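Local coordinates for protein 2-methyl-3-hydroxypyridine-5-carboxylic acid oxygenase (Mesorhizobium loti, PDB 3ALJ) that catalyses, as an FAD-dependent oxygenase, the oxidation of 2-methyl-3-hydroxypyridine-5-carboxylic acid, probably by hydroxylation with opening of the pyridine ring, at residues Gly178-Ile183 / Ala265-Tyr270; Val238-Glu243 / Ile257-Leu262. One frame throughout, in Å; residues are numbered along the deposited sequence.

Contact 1. Residues Gly178-Ile183 / Ala265-Tyr270; sequences GLIRLI and ARYDKY. With FAD (flavin-adenine dinucleotide), chain B.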
ATOM      1  N   GLY A 178     -16.761   0.921  -0.932  1.00 15.54           N
ATOM      2  CA  GLY A 178     -15.437   1.121  -1.569  1.00 14.24           C
ATOM      3  C   GLY A 178     -15.363   2.526  -2.183  1.00 14.55           C
ATOM      4  O   GLY A 178     -15.948   3.489  -1.654  1.00 14.01           O
ATOM      5  N   LEU A 179     -14.546   2.663  -3.205  1.00 13.26           N
ATOM      6  CA  LEU A 179     -14.300   3.984  -3.727  1.00 12.68           C
ATOM      7  C   LEU A 179     -13.682   3.845  -5.055  1.00 13.66           C
ATOM      8  O   LEU A 179     -13.364   2.725  -5.564  1.00 15.48           O
ATOM      9  CB  LEU A 179     -13.251   4.638  -2.804  1.00 12.83           C
ATOM     10  CG  LEU A 179     -11.770   4.186  -2.897  1.00 14.55           C
ATOM     11  CD1 LEU A 179     -10.949   5.284  -2.153  1.00 16.08           C
ATOM     12  CD2 LEU A 179     -11.483   2.791  -2.506  1.00 17.12           C
ATOM     13  N   ILE A 180     -13.581   4.981  -5.672  1.00 11.90           N
ATOM     14  CA  ILE A 180     -13.144   5.082  -7.092  1.00 10.22           C
ATOM     15  C   ILE A 180     -11.865   5.872  -7.068  1.00 10.83           C
ATOM     16  O   ILE A 180     -11.873   7.084  -6.741  1.00 11.46           O
ATOM     17  CB  ILE A 180     -14.223   5.795  -7.939  1.00  9.38           C
ATOM     18  CG1 ILE A 180     -15.517   5.016  -7.853  1.00 10.51           C
ATOM     19  CG2 ILE A 180     -13.668   5.855  -9.391  1.00 13.27           C
ATOM     20  CD1 ILE A 180     -16.777   5.924  -8.274  1.00 13.23           C
ATOM     21  N   ARG A 181     -10.696   5.261  -7.419  1.00 10.58           N
ATOM     22  CA  ARG A 181      -9.399   5.949  -7.394  1.00 10.46           C
ATOM     23  C   ARG A 181      -8.925   6.160  -8.838  1.00 11.94           C
ATOM     24  O   ARG A 181      -8.948   5.233  -9.648  1.00 12.91           O
ATOM     25  CB  ARG A 181      -8.421   5.047  -6.637  1.00 11.03           C
ATOM     26  CG  ARG A 181      -8.653   4.895  -5.135  1.00 11.31           C
ATOM     27  CD  ARG A 181      -7.689   3.936  -4.549  1.00 11.44           C
ATOM     28  NE  ARG A 181      -8.084   2.578  -4.920  1.00 13.29           N
ATOM     29  CZ  ARG A 181      -7.333   1.522  -4.667  1.00 15.44           C
ATOM     30  NH1 ARG A 181      -6.210   1.619  -3.987  1.00 12.88           N
ATOM     31  NH2 ARG A 181      -7.795   0.326  -5.056  1.00 15.13           N
ATOM     32  N   LEU A 182      -8.530   7.397  -9.119  1.00  9.57           N
ATOM     33  CA  LEU A 182      -8.187   7.746 -10.495  1.00 10.38           C
ATOM     34  C   LEU A 182      -7.026   8.740 -10.488  1.00 11.94           C
ATOM     35  O   LEU A 182      -6.769   9.472  -9.522  1.00 10.59           O
ATOM     36  CB  LEU A 182      -9.347   8.506 -11.186  1.00 13.02           C
ATOM     37  CG  LEU A 182     -10.711   7.898 -11.023  1.00 17.43           C
ATOM     38  CD1 LEU A 182     -11.887   8.723 -11.460  1.00 15.73           C
ATOM     39  CD2 LEU A 182     -10.772   6.668 -11.883  1.00 20.54           C
ATOM     40  N   ILE A 183      -6.275   8.731 -11.625  1.00 10.38           N
ATOM     41  CA  ILE A 183      -5.318   9.760 -11.982  1.00 10.59           C
ATOM     42  C   ILE A 183      -5.879  10.596 -13.071  1.00 13.14           C
ATOM     43  O   ILE A 183      -6.287  10.055 -14.153  1.00 15.55           O
ATOM     44  CB  ILE A 183      -3.938   9.171 -12.355  1.00  9.72           C
ATOM     45  CG1 ILE A 183      -3.340   8.196 -11.314  1.00 12.33           C
ATOM     46  CG2 ILE A 183      -2.962  10.284 -12.705  1.00 11.16           C
ATOM     47  CD1 ILE A 183      -3.141   8.853  -9.867  1.00 11.17           C
ATOM     48  N   ALA A 265     -12.271   3.221 -14.899  1.00 19.60           N
ATOM     49  CA  ALA A 265     -12.608   3.408 -13.486  1.00 19.19           C
ATOM     50  C   ALA A 265     -13.328   2.246 -12.844  1.00 15.11           C
ATOM     51  O   ALA A 265     -14.257   1.683 -13.398  1.00 18.47           O
ATOM     52  CB  ALA A 265     -13.515   4.701 -13.364  1.00 17.91           C
ATOM     53  N   ARG A 266     -12.907   1.933 -11.600  1.00 16.88           N
ATOM     54  CA  ARG A 266     -13.576   0.847 -10.904  1.00 14.81           C
ATOM     55  C   ARG A 266     -14.026   1.385  -9.505  1.00 12.15           C
ATOM     56  O   ARG A 266     -13.284   2.204  -8.914  1.00 14.92           O
ATOM     57  CB  ARG A 266     -12.626  -0.316 -10.647  1.00 14.83           C
ATOM     58  CG  ARG A 266     -12.301  -1.106 -11.969  1.00 18.24           C
ATOM     59  CD  ARG A 266     -11.415  -2.416 -11.565  1.00 18.46           C
ATOM     60  NE  ARG A 266     -10.365  -2.002 -10.636  1.00 19.84           N
ATOM     61  CZ  ARG A 266      -9.258  -1.327 -10.984  1.00 19.93           C
ATOM     62  NH1 ARG A 266      -8.991  -1.154 -12.288  1.00 21.59           N
ATOM     63  NH2 ARG A 266      -8.407  -0.867 -10.043  1.00 23.01           N
ATOM     64  N   TYR A 267     -15.091   0.787  -9.005  1.00 14.63           N
ATOM     65  CA  TYR A 267     -15.490   0.953  -7.576  1.00 12.85           C
ATOM     66  C   TYR A 267     -14.877  -0.206  -6.798  1.00 13.14           C
ATOM     67  O   TYR A 267     -15.541  -1.324  -6.744  1.00 16.62           O
ATOM     68  CB  TYR A 267     -17.016   1.025  -7.483  1.00 13.74           C
ATOM     69  CG  TYR A 267     -17.547   1.331  -6.103  1.00 13.66           C
ATOM     70  CD1 TYR A 267     -17.981   0.304  -5.246  1.00 15.44           C
ATOM     71  CD2 TYR A 267     -17.627   2.631  -5.659  1.00 12.30           C
ATOM     72  CE1 TYR A 267     -18.439   0.554  -3.976  1.00 15.51           C
ATOM     73  CE2 TYR A 267     -18.093   2.939  -4.398  1.00 12.70           C
ATOM     74  CZ  TYR A 267     -18.552   1.916  -3.551  1.00 13.36           C
ATOM     75  OH  TYR A 267     -19.051   2.145  -2.288  1.00 14.14           O
ATOM     76  N   ASP A 268     -13.707  -0.032  -6.252  1.00 13.90           N
ATOM     77  CA  ASP A 268     -12.918  -1.126  -5.574  1.00 13.92           C
ATOM     78  C   ASP A 268     -13.326  -1.151  -4.096  1.00 14.93           C
ATOM     79  O   ASP A 268     -13.587  -0.146  -3.499  1.00 15.07           O
ATOM     80  CB  ASP A 268     -11.411  -0.898  -5.644  1.00 16.15           C
ATOM     81  CG  ASP A 268     -10.865  -1.017  -7.069  1.00 19.84           C
ATOM     82  OD1 ASP A 268     -11.342  -1.937  -7.766  1.00 21.34           O
ATOM     83  OD2 ASP A 268      -9.951  -0.204  -7.329  1.00 22.24           O
ATOM     84  N   LYS A 269     -13.414  -2.331  -3.535  1.00 14.64           N
ATOM     85  CA  LYS A 269     -13.878  -2.565  -2.176  1.00 13.22           C
ATOM     86  C   LYS A 269     -12.727  -2.702  -1.262  1.00 15.30           C
ATOM     87  O   LYS A 269     -11.598  -3.058  -1.654  1.00 19.63           O
ATOM     88  CB  LYS A 269     -14.668  -3.915  -2.085  1.00 15.72           C
ATOM     89  CG  LYS A 269     -15.624  -4.070  -3.143  1.00 17.81           C
ATOM     90  CD  LYS A 269     -16.642  -3.003  -3.147  1.00 15.67           C
ATOM     91  CE  LYS A 269     -17.740  -3.450  -4.169  1.00 24.39           C
ATOM     92  NZ  LYS A 269     -17.195  -3.320  -5.621  1.00 25.15           N
ATOM     93  N   TYR A 270     -13.019  -2.330  -0.029  1.00 11.26           N
ATOM     94  CA  TYR A 270     -12.064  -2.557   1.032  1.00 12.34           C
ATOM     95  C   TYR A 270     -11.972  -4.000   1.463  1.00 12.69           C
ATOM     96  O   TYR A 270     -12.921  -4.778   1.322  1.00 12.97           O
ATOM     97  CB  TYR A 270     -12.407  -1.711   2.281  1.00 13.86           C
ATOM     98  CG  TYR A 270     -12.652  -0.248   1.960  1.00 11.61           C
ATOM     99  CD1 TYR A 270     -13.878   0.341   2.041  1.00 11.58           C
ATOM    100  CD2 TYR A 270     -11.557   0.512   1.542  1.00 14.34           C
ATOM    101  CE1 TYR A 270     -14.054   1.680   1.736  1.00 12.43           C
ATOM    102  CE2 TYR A 270     -11.673   1.852   1.244  1.00 13.91           C
ATOM    103  CZ  TYR A 270     -12.907   2.430   1.365  1.00 14.08           C
ATOM    104  OH  TYR A 270     -13.064   3.824   1.094  1.00 17.29           O
TER
HETATM  105  PA  FAD B 380      -0.459  -6.689  -3.868  1.00 10.38           P
HETATM  106  O1A FAD B 380      -0.085  -5.258  -4.097  1.00 15.26           O
HETATM  107  O2A FAD B 380      -1.813  -7.089  -3.979  1.00 12.17           O
HETATM  108  O5B FAD B 380       0.440  -7.534  -4.869  1.00  9.44           O
HETATM  109  C5B FAD B 380       0.315  -8.992  -4.948  1.00  8.28           C
HETATM  110  C4B FAD B 380       0.889  -9.281  -6.320  1.00  8.40           C
HETATM  111  O4B FAD B 380       0.843 -10.749  -6.346  1.00 10.53           O
HETATM  112  C3B FAD B 380       0.055  -8.847  -7.468  1.00  9.09           C
HETATM  113  O3B FAD B 380       0.863  -8.250  -8.503  1.00 10.15           O
HETATM  114  C2B FAD B 380      -0.695 -10.159  -7.900  1.00  8.38           C
HETATM  115  O2B FAD B 380      -1.025 -10.193  -9.299  1.00 10.44           O
HETATM  116  C1B FAD B 380       0.321 -11.225  -7.654  1.00 10.97           C
HETATM  117  N9A FAD B 380      -0.227 -12.492  -7.289  1.00  7.95           N
HETATM  118  C8A FAD B 380      -1.410 -12.791  -6.651  1.00  9.44           C
HETATM  119  N7A FAD B 380      -1.523 -14.107  -6.418  1.00  8.88           N
HETATM  120  C5A FAD B 380      -0.373 -14.684  -6.936  1.00  7.74           C
HETATM  121  C6A FAD B 380       0.115 -15.988  -6.912  1.00  8.54           C
HETATM  122  N6A FAD B 380      -0.633 -17.007  -6.369  1.00 11.67           N
HETATM  123  N1A FAD B 380       1.306 -16.190  -7.479  1.00  8.90           N
HETATM  124  C2A FAD B 380       2.021 -15.216  -8.054  1.00 10.88           C
HETATM  125  N3A FAD B 380       1.624 -13.911  -8.078  1.00  8.54           N
HETATM  126  C4A FAD B 380       0.425 -13.678  -7.477  1.00  7.54           C
HETATM  127  N1  FAD B 380      -1.190   1.471   1.285  1.00  8.22           N
HETATM  128  C2  FAD B 380      -0.342   2.453   1.531  1.00  7.88           C
HETATM  129  O2  FAD B 380       0.782   2.273   2.026  1.00  8.74           O
HETATM  130  N3  FAD B 380      -0.704   3.770   1.246  1.00  7.26           N
HETATM  131  C4  FAD B 380      -1.934   4.081   0.664  1.00  7.47           C
HETATM  132  O4  FAD B 380      -2.152   5.290   0.279  1.00  7.57           O
HETATM  133  C4X FAD B 380      -2.806   3.031   0.437  1.00  8.26           C
HETATM  134  N5  FAD B 380      -4.130   3.306  -0.052  1.00  8.98           N
HETATM  135  C5X FAD B 380      -5.018   2.258  -0.209  1.00  7.90           C
HETATM  136  C6  FAD B 380      -6.351   2.500  -0.584  1.00  8.79           C
HETATM  137  C7  FAD B 380      -7.215   1.458  -0.804  1.00  9.72           C
HETATM  138  C7M FAD B 380      -8.678   1.765  -1.235  1.00 12.08           C
HETATM  139  C8  FAD B 380      -6.812   0.157  -0.591  1.00  9.53           C
HETATM  140  C8M FAD B 380      -7.767  -1.042  -0.791  1.00 10.79           C
HETATM  141  C9  FAD B 380      -5.488  -0.101  -0.211  1.00  9.82           C
HETATM  142  C9A FAD B 380      -4.581   0.961   0.030  1.00  8.56           C
HETATM  143  N10 FAD B 380      -3.205   0.723   0.470  1.00  7.47           N
HETATM  144  C10 FAD B 380      -2.378   1.755   0.706  1.00  6.57           C
HETATM  145  C1' FAD B 380      -2.761  -0.725   0.750  1.00  7.84           C
HETATM  146  C2' FAD B 380      -1.953  -1.234  -0.436  1.00  6.49           C
HETATM  147  O2' FAD B 380      -2.749  -1.124  -1.635  1.00  8.06           O
HETATM  148  C3' FAD B 380      -1.668  -2.736  -0.247  1.00  7.89           C
HETATM  149  O3' FAD B 380      -1.479  -2.962   1.200  1.00  7.45           O
HETATM  150  C4' FAD B 380      -0.431  -3.207  -0.893  1.00  7.60           C
HETATM  151  O4' FAD B 380      -0.613  -3.034  -2.327  1.00 11.17           O
HETATM  152  C5' FAD B 380      -0.198  -4.664  -0.663  1.00  8.62           C
HETATM  153  O5' FAD B 380       0.994  -5.048  -1.341  1.00  7.55           O
HETATM  154  P   FAD B 380       1.252  -6.598  -1.510  1.00  8.20           P
HETATM  155  O1P FAD B 380       2.495  -6.695  -2.287  1.00  8.91           O
HETATM  156  O2P FAD B 380       1.139  -7.335  -0.212  1.00  9.09           O
HETATM  157  O3P FAD B 380      -0.005  -7.125  -2.381  1.00  8.10           O
HETATM  158  O   HOH W   1     -10.633   2.364  -6.495  1.00 21.05           O
HETATM  159  O   HOH W   2     -10.547   2.992 -10.139  1.00 29.34           O
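Leu179 and Asp268 form the hydrogen-bonded pair that joins edge strand 267-275 to its antiparallel neighbour 170-185, at the border of the mixed sheet next to the flavin. Leu179 N donates to Asp268 O at 3.0 Å, and Asp268 N returns a bond to Leu179 O. Next to them the chains come close, with Gly178 CA 3.0 Å from Asp268 O in a CA-H...O contact. Tyr267 lays its ring against the backbone of Gly178 and Leu179 because its CG is anti to the backbone N (chi1 -174°). Gly178 N makes a weak hydrogen bond to Tyr267 OH. That hydroxyl is also hydrogen-bonded to Ala228 O.

Charge gathers on the Asp268 carboxylate. Arg266 grips it side-on, Arg266 NE to Asp268 OD1 at 3.0 Å and Arg266 NH2 to Asp268 OD2, using the syn lone pairs. Arg181 NH2 reaches Asp268 OD2 at 3.2 Å from above the carboxylate plane, and the two planar groups stand 89° apart. Water 1 ties Arg181 NE, Leu179 O and Asp268 OD2 together.

The remaining contacts lead to the flavin. Leu179 CD2 lies 3.2 Å from FAD C7M and 3.9 Å from Tyr270 CE2. Ala265 CB packs on Leu182 CD2 at the far end. Leu179, Arg181 and Tyr270 belong to the FAD pocket. The Arg181 guanidinium lies over the face of the dimethylbenzene ring, around C7 and C7M; the bond to Asp268 and water 1 probably steady it there.

Contact 2. Residues Val238-Glu243 / Ile257-Leu262; sequences VPIDLE and IEAAKL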
ATOM      1  N   VAL A 238     -19.535   3.772 -11.974  1.00 15.29           N
ATOM      2  CA  VAL A 238     -18.400   3.948 -12.853  1.00 17.29           C
ATOM      3  C   VAL A 238     -18.852   3.668 -14.300  1.00 17.02           C
ATOM      4  O   VAL A 238     -19.657   2.771 -14.484  1.00 19.46           O
ATOM      5  CB  VAL A 238     -17.194   2.992 -12.533  1.00 16.64           C
ATOM      6  CG1 VAL A 238     -16.510   3.481 -11.199  1.00 17.49           C
ATOM      7  CG2 VAL A 238     -17.677   1.472 -12.471  1.00 20.16           C
ATOM      8  N   PRO A 239     -18.353   4.440 -15.274  1.00 17.30           N
ATOM      9  CA  PRO A 239     -17.541   5.638 -15.179  1.00 17.66           C
ATOM     10  C   PRO A 239     -18.331   6.659 -14.330  1.00 15.54           C
ATOM     11  O   PRO A 239     -19.515   6.497 -14.114  1.00 14.22           O
ATOM     12  CB  PRO A 239     -17.368   6.086 -16.642  1.00 18.54           C
ATOM     13  CG  PRO A 239     -17.906   4.972 -17.499  1.00 23.29           C
ATOM     14  CD  PRO A 239     -18.812   4.117 -16.672  1.00 18.88           C
ATOM     15  N   ILE A 240     -17.622   7.667 -13.796  1.00 13.77           N
ATOM     16  CA  ILE A 240     -18.255   8.461 -12.705  1.00 15.33           C
ATOM     17  C   ILE A 240     -19.506   9.227 -13.209  1.00 13.51           C
ATOM     18  O   ILE A 240     -19.514   9.637 -14.379  1.00 16.09           O
ATOM     19  CB  ILE A 240     -17.250   9.434 -11.984  1.00 13.84           C
ATOM     20  CG1 ILE A 240     -16.690  10.519 -12.922  1.00 16.83           C
ATOM     21  CG2 ILE A 240     -16.096   8.638 -11.349  1.00 13.90           C
ATOM     22  CD1 ILE A 240     -16.267  11.809 -12.190  1.00 13.92           C
ATOM     23  N   ASP A 241     -20.480   9.403 -12.335  1.00 14.55           N
ATOM     24  CA  ASP A 241     -21.669  10.237 -12.619  1.00 14.74           C
ATOM     25  C   ASP A 241     -21.195  11.678 -12.385  1.00 15.32           C
ATOM     26  O   ASP A 241     -21.033  12.096 -11.239  1.00 15.20           O
ATOM     27  CB  ASP A 241     -22.726   9.810 -11.643  1.00 13.55           C
ATOM     28  CG  ASP A 241     -24.070  10.505 -11.852  1.00 16.98           C
ATOM     29  OD1 ASP A 241     -24.030  11.732 -11.983  1.00 16.49           O
ATOM     30  OD2 ASP A 241     -25.112   9.827 -11.733  1.00 21.44           O
ATOM     31  N   LEU A 242     -20.803  12.382 -13.438  1.00 15.62           N
ATOM     32  CA  LEU A 242     -20.143  13.654 -13.319  1.00 15.04           C
ATOM     33  C   LEU A 242     -21.007  14.596 -12.530  1.00 16.37           C
ATOM     34  O   LEU A 242     -20.449  15.288 -11.649  1.00 15.47           O
ATOM     35  CB  LEU A 242     -19.958  14.224 -14.735  1.00 14.51           C
ATOM     36  CG  LEU A 242     -19.300  15.584 -14.733  1.00 16.32           C
ATOM     37  CD1 LEU A 242     -17.817  15.559 -14.122  1.00 16.82           C
ATOM     38  CD2 LEU A 242     -19.166  16.062 -16.172  1.00 18.72           C
ATOM     39  N   GLU A 243     -22.327  14.661 -12.792  1.00 14.95           N
ATOM     40  CA  GLU A 243     -23.130  15.651 -12.074  1.00 17.28           C
ATOM     41  C   GLU A 243     -23.176  15.493 -10.579  1.00 14.77           C
ATOM     42  O   GLU A 243     -23.165  16.513  -9.843  1.00 16.37           O
ATOM     43  CB  GLU A 243     -24.566  15.689 -12.661  1.00 16.96           C
ATOM     44  CG  GLU A 243     -25.528  16.748 -12.008  1.00 24.14           C
ATOM     45  CD  GLU A 243     -27.001  16.544 -12.386  1.00 35.32           C
ATOM     46  OE1 GLU A 243     -27.540  15.393 -12.466  1.00 37.43           O
ATOM     47  OE2 GLU A 243     -27.658  17.591 -12.584  1.00 40.13           O
ATOM     48  N   ILE A 257     -14.279  16.700 -14.738  1.00 13.19           N
ATOM     49  CA  ILE A 257     -14.642  16.473 -16.152  1.00 12.91           C
ATOM     50  C   ILE A 257     -13.603  15.521 -16.731  1.00 12.85           C
ATOM     51  O   ILE A 257     -13.979  14.606 -17.494  1.00 15.13           O
ATOM     52  CB  ILE A 257     -14.669  17.857 -16.875  1.00 16.28           C
ATOM     53  CG1 ILE A 257     -15.959  18.582 -16.468  1.00 15.73           C
ATOM     54  CG2 ILE A 257     -14.578  17.674 -18.443  1.00 15.06           C
ATOM     55  CD1 ILE A 257     -15.977  20.074 -16.902  1.00 18.81           C
ATOM     56  N   GLU A 258     -12.287  15.681 -16.410  1.00 12.22           N
ATOM     57  CA  GLU A 258     -11.280  14.726 -16.907  1.00 13.93           C
ATOM     58  C   GLU A 258     -11.523  13.345 -16.345  1.00 14.69           C
ATOM     59  O   GLU A 258     -11.432  12.320 -17.060  1.00 15.69           O
ATOM     60  CB  GLU A 258      -9.844  15.151 -16.650  1.00 13.60           C
ATOM     61  CG  GLU A 258      -9.591  16.603 -17.188  1.00 17.60           C
ATOM     62  CD  GLU A 258      -9.792  16.672 -18.710  1.00 28.07           C
ATOM     63  OE1 GLU A 258      -9.427  15.713 -19.397  1.00 23.16           O
ATOM     64  OE2 GLU A 258     -10.412  17.694 -19.189  1.00 27.96           O
ATOM     65  N   ALA A 259     -11.971  13.267 -15.076  1.00 12.77           N
ATOM     66  CA  ALA A 259     -12.236  11.943 -14.498  1.00 12.72           C
ATOM     67  C   ALA A 259     -13.313  11.151 -15.126  1.00 13.63           C
ATOM     68  O   ALA A 259     -13.280   9.891 -15.232  1.00 14.42           O
ATOM     69  CB  ALA A 259     -12.524  12.090 -12.957  1.00 12.71           C
ATOM     70  N   ALA A 260     -14.352  11.904 -15.544  1.00 15.84           N
ATOM     71  CA  ALA A 260     -15.519  11.293 -16.138  1.00 15.14           C
ATOM     72  C   ALA A 260     -15.224  10.660 -17.523  1.00 15.85           C
ATOM     73  O   ALA A 260     -16.040   9.795 -17.907  1.00 16.31           O
ATOM     74  CB  ALA A 260     -16.668  12.347 -16.225  1.00 18.03           C
ATOM     75  N   LYS A 261     -14.111  11.026 -18.138  1.00 15.05           N
ATOM     76  CA  LYS A 261     -13.676  10.374 -19.431  1.00 17.37           C
ATOM     77  C   LYS A 261     -13.101   8.976 -19.248  1.00 19.97           C
ATOM     78  O   LYS A 261     -12.876   8.271 -20.255  1.00 20.25           O
ATOM     79  CB  LYS A 261     -12.627  11.227 -20.088  1.00 20.01           C
ATOM     80  CG  LYS A 261     -13.176  12.608 -20.401  1.00 22.73           C
ATOM     81  CD  LYS A 261     -12.063  13.422 -20.922  1.00 27.27           C
ATOM     82  CE  LYS A 261     -12.632  14.797 -21.410  1.00 30.09           C
ATOM     83  NZ  LYS A 261     -11.531  15.704 -21.687  1.00 33.79           N
ATOM     84  N   LEU A 262     -12.784   8.570 -18.015  1.00 16.93           N
ATOM     85  CA  LEU A 262     -12.068   7.330 -17.765  1.00 18.76           C
ATOM     86  C   LEU A 262     -13.022   6.152 -17.665  1.00 19.16           C
ATOM     87  O   LEU A 262     -13.718   5.901 -16.658  1.00 21.92           O
ATOM     88  CB  LEU A 262     -11.215   7.482 -16.448  1.00 15.92           C
ATOM     89  CG  LEU A 262     -10.117   8.563 -16.445  1.00 18.01           C
ATOM     90  CD1 LEU A 262      -9.488   8.792 -15.035  1.00 17.66           C
ATOM     91  CD2 LEU A 262      -8.993   8.111 -17.400  1.00 20.43           C
TER
HETATM   92  O   HOH W   3     -14.911   7.674 -14.765  1.00 15.48           O
HETATM   93  O   HOH W   4     -18.715   9.374 -16.939  1.00 18.97           O
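Ile257 meets Leu242 at the outer end of this contact. Leu242 CD1 rests 3.8 Å from Ile257 N, and its other methyl, CD2, lies 4.1 Å from Ile257 CG1. Leu242 CG is anti to the backbone N (chi1 179°), which carries both methyls across to the helix. Ala259 offers its CB to the tip of Ile240, with Ile240 CD1 at 3.8 Å. Ala260 takes the middle of the contact. Ile240 CG1 presses on Ala260 CA at 3.5 Å, and Leu242 CD1 comes to Ala260 CB at 4.0 Å.

No direct hydrogen bond crosses between the segments, so water does the polar work. Water 3 accepts from Ile240 N and donates to Ala259 O and Leu262 O. Water 4 donates to Ile240 O at 2.7 Å and to Ala260 O. Both waters serve carbonyls of the segment 259-262. Leu262 closes the walk: its O lies 3.7 Å from Pro239 CB. The peptide bond before this proline is cis.

Asp241 N-caps helix 242-248 through Val244 N and forms a salt bridge with Arg234. The contact thus packs the start of helix 242-248 against the end of helix 253-260, while Ala259 also touches Leu182 and Val184 of strand 170-185.

Overall arrangement
Contact 1 lies nearer the centre of the chain, its centre about 14 Å from it, against about 25 Å for contact 2. Each is partly buried, but 5 of 11 touching residues are buried in contact 1 and 2 of 7 in contact 2. Contact 1 joins strands 170-185 and 267-275 beside the flavin and depends on backbone bonds and a salt-bridge network. Contact 2 joins the ends of two short helices through aliphatic packing and bridging waters. The two touch directly: Val238 CB is 3.3 Å from Ala265 O, and Leu182 CD1 is 3.7 Å from Ala259 CB. Helix 253-260 is followed, after a short loop, by strand 267-275, so the two contacts share one run of chain.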